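Local coordinates for protein vibralactone Cyclase (Boreostereum vibrans, PDB 6KD0) that probably catalyses the cyclization that forms the fused bicyclic beta-lactone of vibralactone, using an alpha/beta-hydrolase fold, at residues K226-C231 with D281-E286; P235-K240 with V309-H314. All coordinates share one frame; numbering follows the deposited sequence.

Interaction 1 (K226-C231 with D281-E286); sequences KSMEEC and DPLRDE
S227 holds OG between its own backbone N and carbonyl carbon (chi1 59°), D285 turns CG beside its backbone N (chi1 -75°), and R284 sends CG anti to its N before bending at chi3 (71°); these torsions bring the three polar groups together around S227. S227 OG works both ways: it donates to P282 O at 2.7 Å, approaching from above the carbonyl plane, and accepts from D285 N at 2.9 Å in the first turn of helix 284-296. In return, D285 OD2 reaches across to the backbone of K226 and S227, taking S227 N at 2.7 Å from above the carboxylate plane and K226 N at 2.9 Å on its anti lone pair. R284 grips the same carboxylate side-on, NE to OD1 and NH2 to OD2, while S227 CB lies over one guanidinium face. At its edge, NH2 meets E230 OE2 at 3.1 Å; E230 OE1 makes a weak bond to R284 NH1 and is hydrogen-bonded to S12 OG. M228 SD rests on P282 CB at 3.9 Å, and C231 CB packs near P282 CD. An alanine in place of D285 removes the acceptor shared by K226 N and S227 N and the side-on partner of R284, and would probably loosen the attachment of helix 227-230 to helix 284-296. D281 opens the type I turn D281-R284 and accepts from L283 N through OD1; its OD2 faces H311, consistent with the acid of a Ser-His-Asp triad. Buried beside R284 and fed by two backbone N-H groups, the D285 carboxylate is likely to stay ionised.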
ATOM      1  N   LYS A 226     -21.058  -3.076  -3.556  1.00 31.14           N
ATOM      2  CA  LYS A 226     -21.587  -2.993  -4.911  1.00 33.74           C
ATOM      3  C   LYS A 226     -20.499  -3.058  -5.973  1.00 30.09           C
ATOM      4  O   LYS A 226     -20.752  -3.572  -7.064  1.00 25.61           O
ATOM      5  CB  LYS A 226     -22.402  -1.707  -5.091  1.00 35.64           C
ATOM      6  CG  LYS A 226     -23.907  -1.906  -4.936  1.00 40.98           C
ATOM      7  CD  LYS A 226     -24.351  -1.723  -3.500  1.00 51.15           C
ATOM      8  CE  LYS A 226     -25.849  -1.961  -3.357  1.00 55.15           C
ATOM      9  NZ  LYS A 226     -26.182  -3.409  -3.240  1.00 59.71           N
ATOM     10  N   SER A 227     -19.291  -2.568  -5.658  1.00 27.16           N
ATOM     11  CA  SER A 227     -18.240  -2.419  -6.663  1.00 26.59           C
ATOM     12  C   SER A 227     -17.809  -3.751  -7.262  1.00 27.53           C
ATOM     13  O   SER A 227     -17.386  -3.787  -8.418  1.00 26.15           O
ATOM     14  CB  SER A 227     -17.033  -1.704  -6.058  1.00 24.30           C
ATOM     15  OG  SER A 227     -16.529  -2.440  -4.952  1.00 22.11           O
ATOM     16  N   MET A 228     -17.902  -4.854  -6.512  1.00 22.66           N
ATOM     17  CA  MET A 228     -17.374  -6.116  -7.031  1.00 24.50           C
ATOM     18  C   MET A 228     -18.124  -6.588  -8.273  1.00 29.29           C
ATOM     19  O   MET A 228     -17.515  -7.185  -9.175  1.00 27.21           O
ATOM     20  CB  MET A 228     -17.399  -7.200  -5.949  1.00 25.38           C
ATOM     21  CG  MET A 228     -16.535  -8.425  -6.277  1.00 35.21           C
ATOM     22  SD  MET A 228     -14.753  -8.125  -6.114  1.00 30.30           S
ATOM     23  CE  MET A 228     -14.647  -7.825  -4.361  1.00 32.05           C
ATOM     24  N   GLU A 229     -19.431  -6.330  -8.349  1.00 27.68           N
ATOM     25  CA  GLU A 229     -20.219  -6.645  -9.537  1.00 29.46           C
ATOM     26  C   GLU A 229     -20.273  -5.472 -10.515  1.00 31.28           C
ATOM     27  O   GLU A 229     -20.110  -5.658 -11.729  1.00 27.03           O
ATOM     28  CB  GLU A 229     -21.642  -7.040  -9.133  1.00 35.02           C
ATOM     29  CG  GLU A 229     -21.733  -8.330  -8.354  1.00 34.75           C
ATOM     30  CD  GLU A 229     -21.161  -9.507  -9.110  1.00 41.51           C
ATOM     31  OE1 GLU A 229     -21.375  -9.592 -10.342  1.00 40.81           O
ATOM     32  OE2 GLU A 229     -20.502 -10.351  -8.469  1.00 43.33           O
ATOM     33  N   GLU A 230     -20.501  -4.263  -9.992  1.00 26.10           N
ATOM     34  CA  GLU A 230     -20.608  -3.080 -10.845  1.00 30.96           C
ATOM     35  C   GLU A 230     -19.311  -2.832 -11.608  1.00 29.94           C
ATOM     36  O   GLU A 230     -19.338  -2.442 -12.781  1.00 32.05           O
ATOM     37  CB  GLU A 230     -21.002  -1.858 -10.005  1.00 28.65           C
ATOM     38  CG  GLU A 230     -20.527  -0.488 -10.551  1.00 36.17           C
ATOM     39  CD  GLU A 230     -20.348   0.578  -9.455  1.00 45.24           C
ATOM     40  OE1 GLU A 230     -19.775   1.664  -9.743  1.00 39.25           O
ATOM     41  OE2 GLU A 230     -20.782   0.329  -8.303  1.00 46.82           O
ATOM     42  N   CYS A 231     -18.161  -3.080 -10.973  1.00 27.64           N
ATOM     43  CA  CYS A 231     -16.861  -2.910 -11.608  1.00 23.58           C
ATOM     44  C   CYS A 231     -16.196  -4.245 -11.935  1.00 28.07           C
ATOM     45  O   CYS A 231     -14.967  -4.330 -11.989  1.00 26.82           O
ATOM     46  CB  CYS A 231     -15.952  -2.073 -10.709  1.00 23.02           C
ATOM     47  SG  CYS A 231     -16.625  -0.444 -10.330  1.00 28.77           S
ATOM     48  N   ASP A 281     -13.178   0.304  -9.676  1.00 22.74           N
ATOM     49  CA  ASP A 281     -12.336  -0.696  -9.030  1.00 21.12           C
ATOM     50  C   ASP A 281     -13.243  -1.659  -8.274  1.00 21.73           C
ATOM     51  O   ASP A 281     -14.034  -1.214  -7.431  1.00 22.02           O
ATOM     52  CB  ASP A 281     -11.338   0.019  -8.100  1.00 19.39           C
ATOM     53  CG  ASP A 281     -10.339  -0.913  -7.420  1.00 19.67           C
ATOM     54  OD1 ASP A 281     -10.458  -2.160  -7.504  1.00 21.90           O
ATOM     55  OD2 ASP A 281      -9.414  -0.368  -6.783  1.00 23.34           O
ATOM     56  N   PRO A 282     -13.193  -2.963  -8.572  1.00 19.55           N
ATOM     57  CA  PRO A 282     -14.028  -3.923  -7.817  1.00 22.35           C
ATOM     58  C   PRO A 282     -13.729  -3.945  -6.328  1.00 22.47           C
ATOM     59  O   PRO A 282     -14.625  -4.253  -5.529  1.00 23.77           O
ATOM     60  CB  PRO A 282     -13.694  -5.272  -8.474  1.00 22.32           C
ATOM     61  CG  PRO A 282     -12.328  -5.066  -9.076  1.00 20.36           C
ATOM     62  CD  PRO A 282     -12.347  -3.643  -9.572  1.00 19.40           C
ATOM     63  N   LEU A 283     -12.500  -3.620  -5.924  1.00 21.31           N
ATOM     64  CA  LEU A 283     -12.121  -3.574  -4.510  1.00 23.33           C
ATOM     65  C   LEU A 283     -12.526  -2.276  -3.819  1.00 22.49           C
ATOM     66  O   LEU A 283     -12.183  -2.083  -2.646  1.00 20.46           O
ATOM     67  CB  LEU A 283     -10.599  -3.745  -4.373  1.00 19.51           C
ATOM     68  CG  LEU A 283      -9.982  -5.073  -4.782  1.00 23.83           C
ATOM     69  CD1 LEU A 283      -8.466  -5.101  -4.459  1.00 24.69           C
ATOM     70  CD2 LEU A 283     -10.692  -6.242  -4.123  1.00 20.89           C
ATOM     71  N   ARG A 284     -13.225  -1.372  -4.514  1.00 22.19           N
ATOM     72  CA  ARG A 284     -13.502  -0.063  -3.934  1.00 19.20           C
ATOM     73  C   ARG A 284     -14.316  -0.178  -2.651  1.00 19.75           C
ATOM     74  O   ARG A 284     -13.963   0.412  -1.622  1.00 20.98           O
ATOM     75  CB  ARG A 284     -14.231   0.822  -4.949  1.00 22.24           C
ATOM     76  CG  ARG A 284     -14.604   2.203  -4.411  1.00 25.36           C
ATOM     77  CD  ARG A 284     -15.647   2.881  -5.325  1.00 25.57           C
ATOM     78  NE  ARG A 284     -16.965   2.249  -5.219  1.00 25.82           N
ATOM     79  CZ  ARG A 284     -17.782   2.006  -6.241  1.00 29.65           C
ATOM     80  NH1 ARG A 284     -17.427   2.318  -7.482  1.00 26.48           N
ATOM     81  NH2 ARG A 284     -18.965   1.447  -6.020  1.00 27.69           N
ATOM     82  N   ASP A 285     -15.411  -0.932  -2.692  1.00 22.62           N
ATOM     83  CA  ASP A 285     -16.370  -0.854  -1.595  1.00 22.86           C
ATOM     84  C   ASP A 285     -15.888  -1.573  -0.333  1.00 22.91           C
ATOM     85  O   ASP A 285     -16.192  -1.115   0.774  1.00 23.67           O
ATOM     86  CB  ASP A 285     -17.735  -1.358  -2.060  1.00 20.44           C
ATOM     87  CG  ASP A 285     -18.456  -0.340  -2.950  1.00 27.31           C
ATOM     88  OD1 ASP A 285     -18.082   0.857  -2.931  1.00 27.58           O
ATOM     89  OD2 ASP A 285     -19.370  -0.735  -3.688  1.00 28.73           O
ATOM     90  N   GLU A 286     -15.114  -2.659  -0.442  1.00 21.37           N
ATOM     91  CA  GLU A 286     -14.584  -3.241   0.792  1.00 21.91           C
ATOM     92  C   GLU A 286     -13.570  -2.313   1.447  1.00 19.52           C
ATOM     93  O   GLU A 286     -13.445  -2.300   2.679  1.00 19.23           O
ATOM     94  CB  GLU A 286     -13.990  -4.627   0.537  1.00 23.16           C
ATOM     95  CG  GLU A 286     -12.759  -4.664  -0.353  1.00 21.87           C
ATOM     96  CD  GLU A 286     -12.418  -6.092  -0.748  1.00 27.50           C
ATOM     97  OE1 GLU A 286     -11.424  -6.653  -0.225  1.00 23.28           O
ATOM     98  OE2 GLU A 286     -13.173  -6.664  -1.558  1.00 28.01           O
TER

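Interaction 2 (P235-K240 with V309-H314)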
ATOM      1  N   PRO A 235     -11.030  -1.722 -15.997  1.00 28.32           N
ATOM      2  CA  PRO A 235      -9.634  -1.761 -16.434  1.00 23.78           C
ATOM      3  C   PRO A 235      -8.704  -2.119 -15.282  1.00 26.36           C
ATOM      4  O   PRO A 235      -8.915  -1.713 -14.133  1.00 26.97           O
ATOM      5  CB  PRO A 235      -9.383  -0.331 -16.927  1.00 26.25           C
ATOM      6  CG  PRO A 235     -10.732   0.195 -17.279  1.00 25.20           C
ATOM      7  CD  PRO A 235     -11.657  -0.418 -16.278  1.00 26.79           C
ATOM      8  N   LEU A 236      -7.675  -2.906 -15.607  1.00 26.94           N
ATOM      9  CA  LEU A 236      -6.515  -3.199 -14.765  1.00 25.48           C
ATOM     10  C   LEU A 236      -6.827  -4.129 -13.593  1.00 25.86           C
ATOM     11  O   LEU A 236      -5.904  -4.683 -13.009  1.00 27.30           O
ATOM     12  CB  LEU A 236      -5.859  -1.907 -14.227  1.00 24.44           C
ATOM     13  CG  LEU A 236      -5.412  -0.844 -15.237  1.00 27.28           C
ATOM     14  CD1 LEU A 236      -4.748   0.304 -14.506  1.00 25.71           C
ATOM     15  CD2 LEU A 236      -4.465  -1.430 -16.289  1.00 24.77           C
ATOM     16  N   LEU A 237      -8.098  -4.310 -13.222  1.00 22.84           N
ATOM     17  CA  LEU A 237      -8.435  -5.279 -12.182  1.00 24.34           C
ATOM     18  C   LEU A 237      -9.889  -5.707 -12.304  1.00 24.89           C
ATOM     19  O   LEU A 237     -10.800  -4.913 -12.050  1.00 25.18           O
ATOM     20  CB  LEU A 237      -8.177  -4.712 -10.780  1.00 22.20           C
ATOM     21  CG  LEU A 237      -8.491  -5.699  -9.647  1.00 25.02           C
ATOM     22  CD1 LEU A 237      -7.558  -6.924  -9.707  1.00 17.87           C
ATOM     23  CD2 LEU A 237      -8.396  -5.009  -8.269  1.00 24.49           C
ATOM     24  N   SER A 238     -10.113  -6.956 -12.688  1.00 23.31           N
ATOM     25  CA  SER A 238     -11.447  -7.517 -12.803  1.00 24.91           C
ATOM     26  C   SER A 238     -11.774  -8.300 -11.536  1.00 22.67           C
ATOM     27  O   SER A 238     -10.884  -8.641 -10.753  1.00 19.02           O
ATOM     28  CB  SER A 238     -11.530  -8.413 -14.039  1.00 22.11           C
ATOM     29  OG  SER A 238     -10.681  -9.542 -13.894  1.00 22.45           O
ATOM     30  N   LYS A 239     -13.074  -8.529 -11.318  1.00 22.22           N
ATOM     31  CA  LYS A 239     -13.524  -9.444 -10.269  1.00 21.88           C
ATOM     32  C   LYS A 239     -12.870 -10.814 -10.403  1.00 21.23           C
ATOM     33  O   LYS A 239     -12.434 -11.422  -9.416  1.00 20.22           O
ATOM     34  CB  LYS A 239     -15.050  -9.576 -10.327  1.00 26.89           C
ATOM     35  CG  LYS A 239     -15.613 -10.705  -9.478  1.00 30.37           C
ATOM     36  CD  LYS A 239     -17.143 -10.663  -9.479  1.00 29.06           C
ATOM     37  CE  LYS A 239     -17.722 -11.555  -8.396  1.00 38.01           C
ATOM     38  NZ  LYS A 239     -17.971 -12.939  -8.876  1.00 44.84           N
ATOM     39  N   LYS A 240     -12.824 -11.331 -11.626  1.00 23.55           N
ATOM     40  CA  LYS A 240     -12.158 -12.603 -11.860  1.00 22.32           C
ATOM     41  C   LYS A 240     -10.727 -12.591 -11.325  1.00 22.62           C
ATOM     42  O   LYS A 240     -10.280 -13.567 -10.710  1.00 20.48           O
ATOM     43  CB  LYS A 240     -12.181 -12.908 -13.361  1.00 22.27           C
ATOM     44  CG  LYS A 240     -11.531 -14.219 -13.757  1.00 26.21           C
ATOM     45  CD  LYS A 240     -11.656 -14.439 -15.260  1.00 26.85           C
ATOM     46  CE  LYS A 240     -11.035 -15.770 -15.664  1.00 19.85           C
ATOM     47  NZ  LYS A 240     -11.187 -16.057 -17.120  1.00 24.49           N
ATOM     48  N   VAL A 309     -11.329   6.386 -12.380  1.00 21.81           N
ATOM     49  CA  VAL A 309     -10.042   5.791 -12.744  1.00 21.67           C
ATOM     50  C   VAL A 309      -9.873   4.438 -12.063  1.00 24.47           C
ATOM     51  O   VAL A 309     -10.420   4.209 -10.968  1.00 21.43           O
ATOM     52  CB  VAL A 309      -8.870   6.729 -12.416  1.00 20.37           C
ATOM     53  CG1 VAL A 309      -8.819   7.839 -13.455  1.00 23.67           C
ATOM     54  CG2 VAL A 309      -9.017   7.304 -11.034  1.00 23.48           C
ATOM     55  N   PRO A 310      -9.133   3.524 -12.677  1.00 20.46           N
ATOM     56  CA  PRO A 310      -9.036   2.158 -12.161  1.00 19.22           C
ATOM     57  C   PRO A 310      -7.950   1.986 -11.098  1.00 22.25           C
ATOM     58  O   PRO A 310      -7.120   2.857 -10.829  1.00 19.53           O
ATOM     59  CB  PRO A 310      -8.696   1.361 -13.418  1.00 21.46           C
ATOM     60  CG  PRO A 310      -7.846   2.298 -14.197  1.00 21.37           C
ATOM     61  CD  PRO A 310      -8.497   3.647 -14.003  1.00 19.45           C
ATOM     62  N   HIS A 311      -7.981   0.800 -10.505  1.00 21.50           N
ATOM     63  CA  HIS A 311      -6.986   0.318  -9.551  1.00 22.10           C
ATOM     64  C   HIS A 311      -5.567   0.491 -10.077  1.00 24.22           C
ATOM     65  O   HIS A 311      -5.213  -0.043 -11.135  1.00 21.10           O
ATOM     66  CB  HIS A 311      -7.280  -1.156  -9.283  1.00 19.78           C
ATOM     67  CG  HIS A 311      -6.582  -1.731  -8.090  1.00 19.60           C
ATOM     68  ND1 HIS A 311      -7.143  -1.730  -6.832  1.00 20.92           N
ATOM     69  CD2 HIS A 311      -5.409  -2.394  -7.982  1.00 21.19           C
ATOM     70  CE1 HIS A 311      -6.338  -2.358  -5.993  1.00 19.07           C
ATOM     71  NE2 HIS A 311      -5.278  -2.767  -6.666  1.00 18.07           N
ATOM     72  N   ALA A 312      -4.758   1.250  -9.340  1.00 20.52           N
ATOM     73  CA  ALA A 312      -3.336   1.428  -9.632  1.00 24.70           C
ATOM     74  C   ALA A 312      -3.080   2.150 -10.944  1.00 24.04           C
ATOM     75  O   ALA A 312      -2.026   1.938 -11.562  1.00 22.62           O
ATOM     76  CB  ALA A 312      -2.591   0.091  -9.664  1.00 24.79           C
ATOM     77  N   PHE A 313      -4.030   2.981 -11.396  1.00 20.42           N
ATOM     78  CA  PHE A 313      -3.829   3.719 -12.640  1.00 20.43           C
ATOM     79  C   PHE A 313      -2.617   4.635 -12.559  1.00 21.19           C
ATOM     80  O   PHE A 313      -2.007   4.935 -13.589  1.00 20.94           O
ATOM     81  CB  PHE A 313      -5.067   4.539 -12.985  1.00 20.49           C
ATOM     82  CG  PHE A 313      -5.090   5.880 -12.310  1.00 21.41           C
ATOM     83  CD1 PHE A 313      -5.499   5.996 -10.989  1.00 22.82           C
ATOM     84  CD2 PHE A 313      -4.674   7.017 -12.986  1.00 23.09           C
ATOM     85  CE1 PHE A 313      -5.505   7.238 -10.358  1.00 22.98           C
ATOM     86  CE2 PHE A 313      -4.671   8.249 -12.359  1.00 24.33           C
ATOM     87  CZ  PHE A 313      -5.086   8.358 -11.047  1.00 23.09           C
ATOM     88  N   HIS A 314      -2.252   5.101 -11.351  1.00 20.78           N
ATOM     89  CA  HIS A 314      -1.112   6.003 -11.239  1.00 19.58           C
ATOM     90  C   HIS A 314       0.225   5.292 -11.378  1.00 18.51           C
ATOM     91  O   HIS A 314       1.226   5.953 -11.648  1.00 20.81           O
ATOM     92  CB  HIS A 314      -1.181   6.805  -9.927  1.00 22.54           C
ATOM     93  CG  HIS A 314      -0.607   6.116  -8.727  1.00 21.55           C
ATOM     94  ND1 HIS A 314      -1.203   5.024  -8.135  1.00 23.56           N
ATOM     95  CD2 HIS A 314       0.476   6.408  -7.970  1.00 21.69           C
ATOM     96  CE1 HIS A 314      -0.495   4.656  -7.084  1.00 21.89           C
ATOM     97  NE2 HIS A 314       0.531   5.478  -6.962  1.00 18.50           N
TER
HETATM   98  O   HOH W   1      -9.694  -1.329 -11.529  1.00 19.82           O
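Backbone 235-237 runs past the type II turn P310-F313 without a direct hydrogen bond, P235 CA standing 5.8 Å from P310 CA, and a water spans the gap. The turn belongs to the loop that, in an alpha/beta hydrolase, carries the histidine of the catalytic triad; H311 fits that role, its ND1 turned to D281 and its NE2 hydrogen-bonded to S177 on the probable nucleophile elbow. L237 puts CG anti to its backbone N (chi1 -179°), and H311 does likewise, so the two side chains lie alongside each other and point the same way. CD2 of L237 then sits squarely over the imidazole, 3.8 Å from the ring centroid of H311 and 12° off its normal, a CH-pi contact that backs one face of the ring; the ring of Y208 also meets that of H311. L236 lies nearer the bend: its CD1 touches P310 CG at 3.7 Å and comes within 3.4 Å of H311 O. P235 and P310 meet through their CB atoms, and W22 of helix 18-24 packs against both P235 and L236. The bridging water donates to P235 O at 2.7 Å and accepts from H311 N at 2.9 Å.

The two contacts interleave along the chain: 226-231 and 235-240 come first, then 281-286 and 309-314, so one excursion after strand 203-207 meets the loops after strand 273-278 and the edge strand 301-307, neighbours in the sheet. Their centres lie about 10 Å apart on the same side of the chain's centre. Interaction 1 joins helix 227-230 to the start of helix 284-296; interaction 2 sets the lead-in to helix 239-249 against the loop before helix 313-316. They touch directly where D281 OD2 meets H311 ND1 at 2.6 Å, a probable hydrogen bond. The same excursion thus packs against the loops bearing the presumed acid and histidine of the triad.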